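Local coordinates for lysyl oxidase (Pichia pastoris, PDB 1W7C) that oxidises primary amines, including lysine side chains, using a protein-derived topaquinone cofactor and a copper ion in each subunit of the dimer, at the interface of chains A and B. Residues are numbered along the deposited sequence; one frame, centred on the assembly and turned at random. Chains: chain A/B, Lysyl oxidase.

The interface of chains A and B. Residues chain A 479-481; chain B 566.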
# COMPACT_ATOMS: atom_id res chain seq x y z
N ILE A 479 22.39 -5.47 -16.17
CA ILE A 479 22.61 -5.28 -14.73
C ILE A 479 23.90 -5.91 -14.22
O ILE A 479 24.26 -5.73 -13.06
CB ILE A 479 21.41 -5.80 -13.92
CG1 ILE A 479 21.20 -7.31 -14.14
CG2 ILE A 479 20.15 -4.98 -14.27
CD1 ILE A 479 20.12 -7.93 -13.23
N HIS A 480 24.61 -6.63 -15.09
CA HIS A 480 25.97 -7.03 -14.75
C HIS A 480 26.69 -7.24 -16.10
O HIS A 480 26.09 -7.02 -17.17
CB HIS A 480 25.98 -8.26 -13.81
CG HIS A 480 27.27 -8.42 -13.06
ND1 HIS A 480 28.29 -9.23 -13.52
CD2 HIS A 480 27.71 -7.87 -11.91
CE1 HIS A 480 29.32 -9.14 -12.69
NE2 HIS A 480 28.99 -8.33 -11.70
N ASP A 481 27.98 -7.57 -16.07
CA ASP A 481 28.79 -7.49 -17.28
C ASP A 481 28.17 -8.22 -18.46
O ASP A 481 28.20 -7.70 -19.58
CB ASP A 481 30.19 -8.11 -17.06
CG ASP A 481 30.98 -7.42 -15.96
OD1 ASP A 481 32.15 -7.06 -16.22
OD2 ASP A 481 30.55 -7.24 -14.81
N PHE B 566 27.64 -0.54 -15.05
CA PHE B 566 27.12 -1.23 -16.24
C PHE B 566 26.52 -0.29 -17.27
O PHE B 566 25.90 -0.73 -18.23
CB PHE B 566 26.17 -2.34 -15.80
CG PHE B 566 26.75 -3.15 -14.71
CD1 PHE B 566 26.27 -3.05 -13.41
CD2 PHE B 566 27.90 -3.89 -14.93
CE1 PHE B 566 26.89 -3.71 -12.39
CE2 PHE B 566 28.52 -4.56 -13.88
CZ PHE B 566 28.00 -4.48 -12.62
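The aromatic ring of B:Phe566 lies flat against the backbone of A:His480, whose CA sits over the middle of the ring face, 3.7 Å from its centroid, in a CH-pi contact. CG of B:Phe566 stands anti to its own carbonyl carbon (chi1 -47°), which carries the ring away from its loop and onto chain A. On the same face, toward the CD1 and CE1 side, lies the main-chain carbonyl of A:Ile479, its O 3.4 Å from CD1 of B:Phe566. At the far end, CZ of B:Phe566 reaches CD2 of the A:His480 imidazole at 3.5 Å. That imidazole is swung out beside its own carbonyl carbon (chi1 -160°) and meets the phenyl ring obliquely rather than stacking on it. On the CE2 side, the carboxylate oxygen OD2 of A:Asp481 comes to 3.5 Å from CE2 of B:Phe566, the carboxylate turned 62° from the ring plane. The same OD2 lies over the rim of the A:His480 imidazole, where its charge may polarise that ring. An alanine at B:Phe566 would probably strip the aromatic cover from CA of A:His480 and leave the CD2 side of its imidazole without its apolar neighbour. The patch joins the end of strand 478-480 and the residue following it to the loop between strands 562-563 and 569-576 of the partner. Its centre is about 26 Å from the active-site A:Asp358, and the dimer's two-fold axis repeats the contact with the chains exchanged.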